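PDB 5Z3E: isomaltose glucohydrolase from Kribbella flavida, which hydrolyses the alpha-1,6-glucosidic linkage of isomaltose from the non-reducing end, releasing beta-D-glucose and D-glucose. Local coordinates for residues G57-A62 / S78-G83; R95-V100 / W158-H163; A187-P192 / L235-R240; L296-G301 / G313-L318; L319-G324 / H385-I390. The protein carries 1 engineered substitution. All coordinates share one frame; numbering follows the deposited sequence. Where two conformers were deposited one is given.

Interaction 1: G57-A62 / S78-G83; sequences GAYPAA and SFTAEG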
# COMPACT_ATOMS: atom_id res chain seq x y z
N GLY A 57 -0.51 8.41 -17.29
CA GLY A 57 -1.16 7.36 -16.56
C GLY A 57 -0.84 7.28 -15.08
O GLY A 57 -1.61 6.68 -14.31
N ALA A 58 0.28 7.86 -14.65
CA ALA A 58 0.64 7.75 -13.24
C ALA A 58 -0.39 8.45 -12.37
O ALA A 58 -0.93 9.50 -12.72
CB ALA A 58 2.01 8.41 -12.95
N TYR A 59 -0.64 7.90 -11.19
CA TYR A 59 -1.35 8.63 -10.13
C TYR A 59 -0.31 9.35 -9.28
O TYR A 59 0.57 8.72 -8.74
CB TYR A 59 -2.18 7.71 -9.24
CG TYR A 59 -3.34 7.01 -9.92
CD1 TYR A 59 -4.35 7.71 -10.56
CD2 TYR A 59 -3.44 5.62 -9.89
CE1 TYR A 59 -5.41 7.06 -11.15
CE2 TYR A 59 -4.50 4.97 -10.47
CZ TYR A 59 -5.49 5.68 -11.11
OH TYR A 59 -6.52 4.97 -11.66
N PRO A 60 -0.43 10.68 -9.13
CA PRO A 60 0.46 11.37 -8.20
C PRO A 60 0.08 11.01 -6.78
O PRO A 60 -1.05 10.68 -6.49
CB PRO A 60 0.17 12.83 -8.48
CG PRO A 60 -1.28 12.84 -8.88
CD PRO A 60 -1.44 11.59 -9.72
N ALA A 61 1.03 11.12 -5.87
CA ALA A 61 0.70 10.89 -4.47
C ALA A 61 -0.10 12.04 -3.89
O ALA A 61 -1.08 11.82 -3.13
CB ALA A 61 1.96 10.67 -3.65
N ALA A 62 0.35 13.24 -4.16
CA ALA A 62 -0.16 14.42 -3.44
C ALA A 62 0.18 15.63 -4.28
O ALA A 62 1.25 16.24 -4.13
CB ALA A 62 0.52 14.52 -2.09
N SER A 78 -0.89 1.83 -6.42
CA SER A 78 -1.54 0.54 -6.52
C SER A 78 -2.83 0.47 -5.71
O SER A 78 -3.84 -0.04 -6.18
CB SER A 78 -0.58 -0.56 -6.09
OG SER A 78 0.49 -0.71 -7.00
N PHE A 79 -2.81 1.00 -4.48
CA PHE A 79 -4.05 1.06 -3.72
C PHE A 79 -5.05 2.02 -4.36
O PHE A 79 -6.25 1.76 -4.37
CB PHE A 79 -3.79 1.43 -2.26
CG PHE A 79 -3.31 0.29 -1.42
CD1 PHE A 79 -4.14 -0.77 -1.09
CD2 PHE A 79 -2.04 0.31 -0.85
CE1 PHE A 79 -3.70 -1.80 -0.28
CE2 PHE A 79 -1.64 -0.68 0.01
CZ PHE A 79 -2.45 -1.77 0.26
N THR A 80 -4.56 3.15 -4.88
CA THR A 80 -5.41 4.07 -5.61
C THR A 80 -6.08 3.36 -6.77
O THR A 80 -7.29 3.45 -6.98
CB THR A 80 -4.62 5.32 -6.05
OG1 THR A 80 -4.11 6.00 -4.90
CG2 THR A 80 -5.46 6.29 -6.82
N ALA A 81 -5.28 2.64 -7.56
CA ALA A 81 -5.78 1.91 -8.71
C ALA A 81 -6.81 0.87 -8.33
O ALA A 81 -7.77 0.64 -9.07
CB ALA A 81 -4.62 1.26 -9.46
N GLU A 82 -6.62 0.19 -7.20
CA GLU A 82 -7.58 -0.80 -6.74
C GLU A 82 -8.91 -0.14 -6.38
O GLU A 82 -9.97 -0.67 -6.72
CB GLU A 82 -7.00 -1.59 -5.56
CG GLU A 82 -7.97 -2.53 -4.88
CD GLU A 82 -8.51 -3.70 -5.70
OE1 GLU A 82 -8.16 -3.86 -6.89
OE2 GLU A 82 -9.33 -4.46 -5.11
N GLY A 83 -8.88 1.00 -5.70
CA GLY A 83 -10.12 1.72 -5.44
C GLY A 83 -10.84 2.12 -6.70
O GLY A 83 -12.05 1.98 -6.81
O HOH W 1 -1.41 7.74 -5.74

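Interaction 2: R95-V100 / W158-H163; sequences RFHDWV and WSVVTH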
# COMPACT_ATOMS: atom_id res chain seq x y z
N ARG A 95 -4.84 2.73 -17.43
CA ARG A 95 -3.78 3.67 -17.78
C ARG A 95 -2.69 3.71 -16.71
O ARG A 95 -1.51 3.89 -17.05
CB ARG A 95 -4.31 5.07 -18.06
CG ARG A 95 -5.18 5.13 -19.34
CD ARG A 95 -5.05 6.46 -20.07
NE ARG A 95 -3.72 6.57 -20.59
CZ ARG A 95 -3.01 7.78 -20.59
NH1 ARG A 95 -1.80 7.78 -21.03
NH2 ARG A 95 -3.59 8.92 -20.15
N PHE A 96 -3.06 3.57 -15.44
CA PHE A 96 -2.06 3.44 -14.39
C PHE A 96 -1.22 2.18 -14.62
O PHE A 96 0.01 2.24 -14.56
CB PHE A 96 -2.71 3.41 -13.01
CG PHE A 96 -1.73 3.09 -11.93
CD1 PHE A 96 -0.80 4.04 -11.52
CD2 PHE A 96 -1.71 1.83 -11.35
CE1 PHE A 96 0.12 3.72 -10.54
CE2 PHE A 96 -0.79 1.54 -10.38
CZ PHE A 96 0.12 2.47 -9.98
N HIS A 97 -1.85 1.05 -14.86
CA HIS A 97 -1.10 -0.18 -15.09
C HIS A 97 -0.24 -0.07 -16.33
O HIS A 97 0.89 -0.57 -16.35
CB HIS A 97 -2.02 -1.39 -15.12
CG HIS A 97 -2.68 -1.60 -13.81
ND1 HIS A 97 -1.94 -1.77 -12.66
CD2 HIS A 97 -3.99 -1.61 -13.47
CE1 HIS A 97 -2.80 -1.88 -11.67
NE2 HIS A 97 -4.05 -1.77 -12.12
N ASP A 98 -0.75 0.59 -17.38
CA ASP A 98 0.10 0.85 -18.55
C ASP A 98 1.34 1.60 -18.15
O ASP A 98 2.46 1.27 -18.58
CB ASP A 98 -0.67 1.69 -19.58
CG ASP A 98 -1.72 0.95 -20.38
OD1 ASP A 98 -1.72 -0.31 -20.40
OD2 ASP A 98 -2.54 1.66 -21.01
N TRP A 99 1.18 2.66 -17.37
CA TRP A 99 2.31 3.48 -16.97
C TRP A 99 3.32 2.65 -16.20
O TRP A 99 4.52 2.67 -16.52
CB TRP A 99 1.83 4.69 -16.18
CG TRP A 99 2.96 5.53 -15.69
CD1 TRP A 99 3.66 6.45 -16.39
CD2 TRP A 99 3.55 5.48 -14.38
NE1 TRP A 99 4.66 6.97 -15.62
CE2 TRP A 99 4.62 6.41 -14.37
CE3 TRP A 99 3.27 4.77 -13.22
CZ2 TRP A 99 5.40 6.61 -13.25
CZ3 TRP A 99 4.03 4.99 -12.11
CH2 TRP A 99 5.09 5.89 -12.13
N VAL A 100 2.87 1.91 -15.19
CA VAL A 100 3.79 1.12 -14.39
C VAL A 100 4.51 0.09 -15.26
O VAL A 100 5.73 -0.09 -15.17
CB VAL A 100 3.08 0.40 -13.22
CG1 VAL A 100 4.07 -0.47 -12.48
CG2 VAL A 100 2.40 1.38 -12.28
N TRP A 158 0.05 -7.46 -7.01
CA TRP A 158 -1.27 -7.72 -6.46
C TRP A 158 -2.34 -6.90 -7.18
O TRP A 158 -3.40 -7.42 -7.56
CB TRP A 158 -1.27 -7.43 -4.94
CG TRP A 158 -2.63 -7.22 -4.36
CD1 TRP A 158 -3.58 -8.15 -4.09
CD2 TRP A 158 -3.24 -5.94 -4.07
NE1 TRP A 158 -4.73 -7.54 -3.63
CE2 TRP A 158 -4.54 -6.19 -3.62
CE3 TRP A 158 -2.79 -4.62 -4.12
CZ2 TRP A 158 -5.41 -5.15 -3.22
CZ3 TRP A 158 -3.62 -3.60 -3.72
CH2 TRP A 158 -4.91 -3.88 -3.28
N SER A 159 -2.08 -5.62 -7.36
CA SER A 159 -3.07 -4.71 -7.94
C SER A 159 -3.42 -5.09 -9.37
O SER A 159 -4.60 -5.13 -9.75
CB SER A 159 -2.55 -3.29 -7.85
OG SER A 159 -3.35 -2.37 -8.52
N VAL A 160 -2.42 -5.32 -10.20
CA VAL A 160 -2.69 -5.57 -11.62
C VAL A 160 -3.41 -6.90 -11.81
O VAL A 160 -4.34 -7.00 -12.61
CB VAL A 160 -1.41 -5.41 -12.48
CG1 VAL A 160 -0.38 -6.51 -12.26
CG2 VAL A 160 -1.78 -5.31 -13.95
N VAL A 161 -3.01 -7.93 -11.06
CA VAL A 161 -3.69 -9.22 -11.15
C VAL A 161 -5.13 -9.08 -10.70
O VAL A 161 -6.06 -9.61 -11.33
CB VAL A 161 -2.94 -10.28 -10.32
CG1 VAL A 161 -3.77 -11.56 -10.20
CG2 VAL A 161 -1.59 -10.59 -10.95
N THR A 162 -5.35 -8.38 -9.60
CA THR A 162 -6.71 -8.23 -9.05
C THR A 162 -7.60 -7.48 -10.02
O THR A 162 -8.77 -7.84 -10.24
CB THR A 162 -6.64 -7.52 -7.68
OG1 THR A 162 -5.86 -8.31 -6.79
CG2 THR A 162 -8.01 -7.34 -7.06
N HIS A 163 -7.07 -6.42 -10.64
CA HIS A 163 -7.80 -5.65 -11.63
C HIS A 163 -8.18 -6.49 -12.84
O HIS A 163 -9.31 -6.47 -13.31
CB HIS A 163 -6.94 -4.46 -12.04
CG HIS A 163 -7.50 -3.66 -13.16
ND1 HIS A 163 -8.71 -2.99 -13.06
CD2 HIS A 163 -7.01 -3.44 -14.40
CE1 HIS A 163 -8.91 -2.40 -14.21
NE2 HIS A 163 -7.90 -2.64 -15.05

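Interaction 3: A187-P192 / L235-R240; sequences AFWDRP and LQVAAR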
# COMPACT_ATOMS: atom_id res chain seq x y z
N ALA A 187 14.57 -12.24 -6.33
CA ALA A 187 15.96 -12.05 -5.93
C ALA A 187 16.12 -11.32 -4.61
O ALA A 187 17.08 -11.59 -3.88
CB ALA A 187 16.70 -11.29 -7.01
N PHE A 188 15.23 -10.37 -4.30
CA PHE A 188 15.49 -9.40 -3.24
C PHE A 188 14.46 -9.37 -2.12
O PHE A 188 14.52 -8.50 -1.25
CB PHE A 188 15.71 -8.01 -3.85
CG PHE A 188 16.89 -7.95 -4.76
CD1 PHE A 188 18.16 -8.22 -4.28
CD2 PHE A 188 16.76 -7.65 -6.10
CE1 PHE A 188 19.24 -8.18 -5.09
CE2 PHE A 188 17.85 -7.62 -6.93
CZ PHE A 188 19.08 -7.88 -6.44
N TRP A 189 13.53 -10.33 -2.09
CA TRP A 189 12.49 -10.30 -1.09
C TRP A 189 13.01 -10.32 0.34
O TRP A 189 12.35 -9.77 1.23
CB TRP A 189 11.53 -11.45 -1.29
CG TRP A 189 12.13 -12.75 -1.02
CD1 TRP A 189 12.79 -13.56 -1.89
CD2 TRP A 189 12.15 -13.42 0.25
NE1 TRP A 189 13.21 -14.69 -1.26
CE2 TRP A 189 12.83 -14.61 0.07
CE3 TRP A 189 11.67 -13.10 1.53
CZ2 TRP A 189 13.01 -15.54 1.12
CZ3 TRP A 189 11.86 -13.97 2.57
CH2 TRP A 189 12.54 -15.15 2.36
N ASP A 190 14.15 -10.96 0.58
CA ASP A 190 14.66 -11.19 1.91
C ASP A 190 15.69 -10.15 2.34
O ASP A 190 16.29 -10.29 3.42
CB ASP A 190 15.22 -12.58 2.08
CG ASP A 190 16.39 -12.86 1.20
OD1 ASP A 190 16.60 -12.17 0.20
OD2 ASP A 190 17.14 -13.85 1.55
N ARG A 191 15.85 -9.10 1.56
CA ARG A 191 16.79 -8.04 1.87
C ARG A 191 16.17 -7.03 2.83
O ARG A 191 15.02 -6.64 2.66
CB ARG A 191 17.10 -7.32 0.55
CG ARG A 191 18.18 -6.35 0.59
CD ARG A 191 18.40 -5.83 -0.82
NE ARG A 191 19.35 -4.78 -0.85
CZ ARG A 191 20.49 -4.79 -1.54
NH1 ARG A 191 20.88 -5.88 -2.24
NH2 ARG A 191 21.17 -3.73 -1.53
N PRO A 192 16.95 -6.56 3.83
CA PRO A 192 16.52 -5.41 4.63
C PRO A 192 16.20 -4.21 3.74
O PRO A 192 16.85 -4.00 2.71
CB PRO A 192 17.73 -5.14 5.53
CG PRO A 192 18.44 -6.49 5.66
CD PRO A 192 18.24 -7.10 4.29
N LEU A 235 5.27 -19.13 -5.63
CA LEU A 235 4.62 -19.72 -4.47
C LEU A 235 5.62 -20.28 -3.46
O LEU A 235 5.36 -20.27 -2.26
CB LEU A 235 3.57 -20.74 -4.85
CG LEU A 235 2.41 -20.19 -5.67
CD1 LEU A 235 1.31 -21.23 -5.77
CD2 LEU A 235 1.85 -18.88 -5.10
N GLN A 236 6.76 -20.78 -3.94
CA GLN A 236 7.77 -21.28 -3.03
C GLN A 236 8.37 -20.13 -2.21
O GLN A 236 8.57 -20.26 -1.01
CB GLN A 236 8.83 -22.06 -3.77
CG GLN A 236 9.63 -22.96 -2.81
CD GLN A 236 8.85 -24.20 -2.34
OE1 GLN A 236 8.34 -24.95 -3.17
NE2 GLN A 236 8.71 -24.42 -1.06
N VAL A 237 8.66 -19.00 -2.87
CA VAL A 237 9.17 -17.84 -2.15
C VAL A 237 8.10 -17.28 -1.22
O VAL A 237 8.42 -16.91 -0.09
CB VAL A 237 9.74 -16.78 -3.12
CG1 VAL A 237 9.96 -15.45 -2.41
CG2 VAL A 237 11.02 -17.29 -3.73
N ALA A 238 6.84 -17.24 -1.64
CA ALA A 238 5.80 -16.80 -0.72
C ALA A 238 5.80 -17.67 0.54
O ALA A 238 5.64 -17.16 1.66
CB ALA A 238 4.45 -16.78 -1.40
N ALA A 239 5.98 -18.99 0.40
CA ALA A 239 6.07 -19.86 1.56
C ALA A 239 7.28 -19.53 2.43
O ALA A 239 7.18 -19.60 3.66
CB ALA A 239 6.08 -21.33 1.11
N ARG A 240 8.41 -19.19 1.80
CA ARG A 240 9.60 -18.77 2.54
C ARG A 240 9.34 -17.50 3.33
O ARG A 240 9.81 -17.36 4.47
CB ARG A 240 10.77 -18.56 1.58
CG ARG A 240 11.25 -19.83 0.90
CD ARG A 240 12.46 -19.63 0.02
NE ARG A 240 12.87 -20.90 -0.55
CZ ARG A 240 12.88 -21.33 -1.83
NH1 ARG A 240 12.27 -20.61 -2.81
NH2 ARG A 240 13.27 -22.60 -2.13

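Interaction 4: L296-G301 / G313-L318; sequences LDVDGG and GGQWIL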
# COMPACT_ATOMS: atom_id res chain seq x y z
N LEU A 296 -2.84 1.61 18.77
CA LEU A 296 -2.69 2.64 17.75
C LEU A 296 -3.97 3.33 17.32
O LEU A 296 -3.89 4.37 16.66
CB LEU A 296 -1.98 2.08 16.52
CG LEU A 296 -0.55 1.60 16.77
CD1 LEU A 296 -0.05 0.86 15.51
CD2 LEU A 296 0.41 2.76 17.13
N ASP A 297 -5.15 2.80 17.63
CA ASP A 297 -6.41 3.36 17.16
C ASP A 297 -7.01 4.22 18.24
O ASP A 297 -7.35 3.72 19.30
CB ASP A 297 -7.35 2.22 16.77
CG ASP A 297 -8.61 2.64 16.07
OD1 ASP A 297 -8.91 3.81 15.95
OD2 ASP A 297 -9.31 1.71 15.61
N VAL A 298 -7.14 5.51 17.99
CA VAL A 298 -7.77 6.43 18.93
C VAL A 298 -9.01 6.99 18.26
O VAL A 298 -8.94 7.72 17.27
CB VAL A 298 -6.80 7.55 19.36
CG1 VAL A 298 -7.49 8.53 20.28
CG2 VAL A 298 -5.58 6.92 20.04
N ASP A 299 -10.16 6.61 18.80
CA ASP A 299 -11.44 7.10 18.33
C ASP A 299 -11.74 6.84 16.87
O ASP A 299 -12.51 7.55 16.26
CB ASP A 299 -11.60 8.63 18.61
CG ASP A 299 -11.40 8.99 20.02
OD1 ASP A 299 -11.88 8.25 20.90
OD2 ASP A 299 -10.81 10.10 20.24
N GLY A 300 -11.13 5.79 16.32
CA GLY A 300 -11.31 5.48 14.92
C GLY A 300 -10.18 5.90 14.02
O GLY A 300 -10.15 5.47 12.87
N GLY A 301 -9.30 6.76 14.51
CA GLY A 301 -8.16 7.26 13.76
C GLY A 301 -6.89 6.50 14.13
O GLY A 301 -6.48 6.50 15.29
N GLY A 313 2.90 12.71 14.75
CA GLY A 313 2.33 11.40 14.89
C GLY A 313 0.81 11.43 14.96
O GLY A 313 0.21 11.04 15.98
N GLY A 314 0.18 11.85 13.87
CA GLY A 314 -1.26 11.95 13.82
C GLY A 314 -1.95 10.69 13.35
O GLY A 314 -1.35 9.62 13.30
N GLN A 315 -3.23 10.83 13.05
CA GLN A 315 -4.12 9.72 12.73
C GLN A 315 -4.30 9.66 11.22
O GLN A 315 -4.70 10.64 10.60
CB GLN A 315 -5.48 9.96 13.40
CG GLN A 315 -5.40 9.98 14.91
CD GLN A 315 -6.60 10.67 15.52
OE1 GLN A 315 -6.78 11.87 15.30
NE2 GLN A 315 -7.41 9.96 16.29
N TRP A 316 -3.99 8.50 10.64
CA TRP A 316 -3.90 8.37 9.19
C TRP A 316 -5.16 7.76 8.60
O TRP A 316 -5.57 6.63 8.93
CB TRP A 316 -2.68 7.52 8.82
CG TRP A 316 -1.41 8.31 8.94
CD1 TRP A 316 -0.83 8.86 10.05
CD2 TRP A 316 -0.57 8.68 7.84
NE1 TRP A 316 0.30 9.56 9.70
CE2 TRP A 316 0.48 9.45 8.35
CE3 TRP A 316 -0.61 8.41 6.47
CZ2 TRP A 316 1.49 9.94 7.54
CZ3 TRP A 316 0.38 8.90 5.67
CH2 TRP A 316 1.43 9.66 6.21
N ILE A 317 -5.76 8.47 7.65
CA ILE A 317 -6.97 8.03 6.98
C ILE A 317 -6.77 6.64 6.36
O ILE A 317 -7.62 5.76 6.49
CB ILE A 317 -7.44 9.05 5.93
CG1 ILE A 317 -8.17 10.25 6.58
CG2 ILE A 317 -8.36 8.41 4.91
CD1 ILE A 317 -7.36 11.09 7.52
N LEU A 318 -5.63 6.44 5.67
CA LEU A 318 -5.43 5.19 4.95
C LEU A 318 -5.34 4.01 5.92
O LEU A 318 -5.70 2.90 5.56
CB LEU A 318 -4.22 5.31 4.02
CG LEU A 318 -2.84 5.39 4.66
CD1 LEU A 318 -2.26 4.00 4.88
CD2 LEU A 318 -1.90 6.21 3.83
O HOH W 2 -9.34 11.46 18.23

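Interaction 5: L319-G324 / H385-I390; sequences LSALLG and HGMYLI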
# COMPACT_ATOMS: atom_id res chain seq x y z
N LEU A 319 -4.83 4.25 7.13
CA LEU A 319 -4.70 3.20 8.11
C LEU A 319 -6.05 2.89 8.79
O LEU A 319 -6.33 1.73 9.07
CB LEU A 319 -3.63 3.50 9.14
CG LEU A 319 -2.20 3.54 8.60
CD1 LEU A 319 -1.24 3.86 9.71
CD2 LEU A 319 -1.83 2.21 7.92
N SER A 320 -6.86 3.92 9.03
CA SER A 320 -8.23 3.65 9.48
C SER A 320 -9.01 2.87 8.44
O SER A 320 -9.78 1.98 8.77
CB SER A 320 -8.91 4.97 9.82
OG SER A 320 -8.31 5.55 10.94
N ALA A 321 -8.79 3.19 7.16
CA ALA A 321 -9.47 2.47 6.10
C ALA A 321 -8.99 1.03 6.04
O ALA A 321 -9.78 0.11 5.84
CB ALA A 321 -9.22 3.15 4.77
N LEU A 322 -7.68 0.83 6.16
CA LEU A 322 -7.11 -0.52 6.14
C LEU A 322 -7.66 -1.37 7.28
O LEU A 322 -8.01 -2.55 7.09
CB LEU A 322 -5.59 -0.39 6.23
CG LEU A 322 -4.82 -1.68 6.25
CD1 LEU A 322 -5.01 -2.48 4.98
CD2 LEU A 322 -3.35 -1.37 6.48
N LEU A 323 -7.72 -0.80 8.49
CA LEU A 323 -8.28 -1.54 9.61
C LEU A 323 -9.76 -1.82 9.36
O LEU A 323 -10.22 -2.94 9.59
CB LEU A 323 -8.04 -0.80 10.93
CG LEU A 323 -8.52 -1.55 12.17
CD1 LEU A 323 -7.91 -2.94 12.31
CD2 LEU A 323 -8.22 -0.72 13.42
N GLY A 324 -10.50 -0.82 8.88
CA GLY A 324 -11.90 -1.05 8.59
C GLY A 324 -12.13 -2.16 7.57
O GLY A 324 -13.05 -2.97 7.71
N HIS A 385 -8.05 8.69 -0.65
CA HIS A 385 -9.23 8.49 -1.46
C HIS A 385 -9.36 7.08 -2.01
O HIS A 385 -10.45 6.52 -2.06
CB HIS A 385 -9.29 9.54 -2.57
CG HIS A 385 -9.58 10.92 -2.04
ND1 HIS A 385 -10.87 11.30 -1.71
CD2 HIS A 385 -8.79 11.97 -1.72
CE1 HIS A 385 -10.84 12.52 -1.23
NE2 HIS A 385 -9.59 12.97 -1.22
N GLY A 386 -8.23 6.50 -2.44
CA GLY A 386 -8.28 5.13 -2.91
C GLY A 386 -8.73 4.17 -1.84
O GLY A 386 -9.54 3.28 -2.10
N MET A 387 -8.20 4.33 -0.64
CA MET A 387 -8.57 3.47 0.46
C MET A 387 -10.03 3.67 0.88
O MET A 387 -10.71 2.71 1.25
CB MET A 387 -7.67 3.66 1.67
CG MET A 387 -6.26 3.33 1.50
SD MET A 387 -5.95 1.58 0.98
CE MET A 387 -6.39 0.73 2.43
N TYR A 388 -10.50 4.91 0.85
CA TYR A 388 -11.91 5.17 1.11
C TYR A 388 -12.79 4.39 0.13
O TYR A 388 -13.77 3.73 0.53
CB TYR A 388 -12.21 6.67 1.01
CG TYR A 388 -13.68 6.94 1.21
CD1 TYR A 388 -14.20 7.01 2.48
CD2 TYR A 388 -14.54 7.06 0.13
CE1 TYR A 388 -15.56 7.20 2.67
CE2 TYR A 388 -15.88 7.22 0.30
CZ TYR A 388 -16.40 7.33 1.55
OH TYR A 388 -17.76 7.48 1.76
N LEU A 389 -12.43 4.44 -1.16
CA LEU A 389 -13.19 3.69 -2.15
C LEU A 389 -13.19 2.20 -1.88
O LEU A 389 -14.22 1.54 -2.04
CB LEU A 389 -12.66 3.98 -3.55
CG LEU A 389 -12.97 5.38 -4.08
CD1 LEU A 389 -12.31 5.56 -5.42
CD2 LEU A 389 -14.49 5.60 -4.20
N ILE A 390 -12.05 1.64 -1.49
CA ILE A 390 -11.98 0.22 -1.18
C ILE A 390 -12.92 -0.12 -0.03
O ILE A 390 -13.69 -1.07 -0.11
CB ILE A 390 -10.54 -0.24 -0.89
CG1 ILE A 390 -9.66 -0.08 -2.12
CG2 ILE A 390 -10.54 -1.68 -0.41
CD1 ILE A 390 -8.18 -0.28 -1.88

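Interaction 1: G57-A62 / S78-G83
Y59 reaches from the loop 57-62 onto T80 and A81 of helix 74-87, a compact example of how an aromatic ring can be seated against a helix by a methyl over its face and a second residue met obliquely. From CB the chain turns so that CG lies anti to the carbonyl carbon (chi1 -65°), carrying the ring alongside the helix. The first ring atoms meet the methyl group of T80: CG2 is 3.7 Å from Y59 CD2 and 3.8 Å from Y59 CG. This methyl sits above the ring face, displaced toward the rim and 15° off the ring normal, which makes the contact a CH-pi interaction. One atom further on, Y59 CE2 passes A81 obliquely, 3.8 Å from its CB and as near to its CA. At the tip, OH hydrogen-bonds S92 OG, while F96 packs against the same ring. The other branch of T80 is polar: OG1 bonds D76 O one turn earlier in the helix and weakly accepts, at 3.3 Å, a hydrogen bond from a water that also donates to P60 O. With all three touching residues buried, the chemistry implies a division of labour: the methyl groups and ring carbons form an apolar interface, while each hydroxyl is satisfied at its margin by a partner elsewhere or by the bridging water.

Interaction 2: R95-V100 / W158-H163
H97 projects from helix 90-105 into a setting made by V160, S159 and H163 of helix 151-167. V160 CG2 lies over one face of the imidazole, 4.0 Å from its centroid and 24° off the normal, as a CH-pi contact. At the ring edge, S159 OG approaches H97 CE1 at 3.2 Å, although this serine was modelled in two conformers, which leaves the detail doubtful. The H163 ring meets H97 obliquely, its CD2 3.7 Å from H97 CD2 and the planes 31° apart. The next shell fixes these groups. F96 CD2 covers the face of H97 opposite V160, W156 NE1 is hydrogen-bonded to H97 ND1, and S85 OG holds H163 ND1. Around this buried pairing, the two helices run roughly antiparallel at 138°, their local axes 10.9 Å apart; helix 74-87 adjoins both, through A81 at F96 and E82 at T162, while helix 206-220 packs on V161 of helix 151-167.

Interaction 3: A187-P192 / L235-R240
The indole of W189 and CG1 of V237 are brought face to methyl by two chi1 rotations. In W189, CG stands between the backbone N and the carbonyl carbon (chi1 68°); in V237, CG1 is swung to the far side from N (166°), so that this branch points onto the tryptophan. CG1 sits over the five-membered ring, 3.5 Å from its centroid and 15° off the normal, a CH-pi contact. Its nearest ring atom is W189 CD1 at 3.4 Å, with W189 NE1 almost as near, so the methyl is offset toward the pyrrole rim. D190 CB lies against the opposite face, over the six-membered ring, so the indole is flanked on both faces, by its own chain neighbour and the facing helix. At the far end of the indole, R240 CB is 3.8 Å from W189 CZ2, an oblique approach by the aliphatic base of the arginine, whose outer end leads away. I212 of helix 206-220 and I241 and L244 of helix 231-248 extend the apolar surroundings. The backbone supplies the platform, a type I beta turn from F188 to R191 closed by R191 N to F188 O at 3.2 Å. The arrangement, a helix-terminal turn whose large aromatic residue packs on a neighbouring helix, joins the end of helix 175-188 to helix 231-248 in a helical fold consistent with the (alpha/alpha)6 barrel of glycoside hydrolase family 15.

Interaction 4: L296-G301 / G313-L318
Q315 lays its side chain over G301 and sends its amide nitrogen to V298 O. Its CG stands opposite the carbonyl carbon (chi1 -63°) and the chain is extended beyond it (chi2 160°), which carries NE2 past the glycine to the turn. There NE2 lies 2.9 Å from V298 O, but the N-H points well off the acceptor, at 117°, and the bond is weak. NE2 has a second partner, a water accepting at 3.1 Å that also donates to D299 OD2. The other half of the amide, OE1, bonds H360 N, so the group is held from both ends. G301 has no side chain, and Q315 can settle against its main chain, CB 3.8 Å from G301 CA and CG 3.7 Å from G301 O. The receiving motif is a two-residue beta hairpin: V298 to G301 form a type I' turn, with D299 and G300 at its corners and backbone bonds running both ways between V298 and G301. V298 O therefore accepts from G301 N as well as from the glutamine. D297 swings its carboxylate across the turn, where OD1 weakly accepts from G300 N and OD2 bonds H339. On the other segment, Q315 is paired through its backbone with V357, and its side chain lies about 10 Å from that of A355, the engineered residue at the inferred proton-acceptor position.

Interaction 5: L319-G324 / H385-I390
Helices 317-329 and 382-394 meet through van der Waals contact between A321 and M387. The beta carbons approach most closely, A321 CB to M387 CB at 3.5 Å, and the alanine methyl also leans on the backbone, 3.8 Å from M387 O. A second apolar contact comes from the far end of the methionine. Its chain is bent at both chi2 (-59°) and chi3 (-70°), and this double bend folds the terminal methyl back across the interface to L322, where CE lies 4.0 Å from L322 CB and 3.9 Å from L322 N. One methionine thus touches the facing helix at its root and at its tip, while the sulfur between them packs against F79 of helix 74-87. The local axes approach to 8.9 Å and run nearly parallel, 20° apart, a close spacing consistent with the small alanine at the point of nearest backbone approach. Polar groups of both helices turn to other partners: S320 OG bonds G300 O, Y388 OH bonds L38 O, and H385 ND1 bonds S45 OG. Such parallel neighbours are consistent with the (alpha/alpha)6 barrel of this hydrolase family, and the side chain of M387 lies about 11 Å from that of the engineered A355. No hydrogen bond joins the two segments and every touching residue is buried, so their cohesion probably rests on shape and the exclusion of water.

Overall arrangement
From the N terminus the five contacts follow in series, none nesting or crossing. Interaction 1 closes a short loop, joining the segment after helix 32-52 to helix 74-87. Interaction 2 closes a longer one between helices 90-105 and 151-167 and touches interaction 1 through F96. Interaction 3 stands apart on the opposite side of the chain's centre from interaction 1, with centres 25 Å apart, and links the end of helix 175-188 to helix 231-248. Interaction 4 closes the short connection from the hairpin turn at 298-301 to the start of helix 317-329, and interaction 5 carries that helix on to 382-394. Helix 382-394 packs back on helix 74-87 of interaction 1, tying late chain to early.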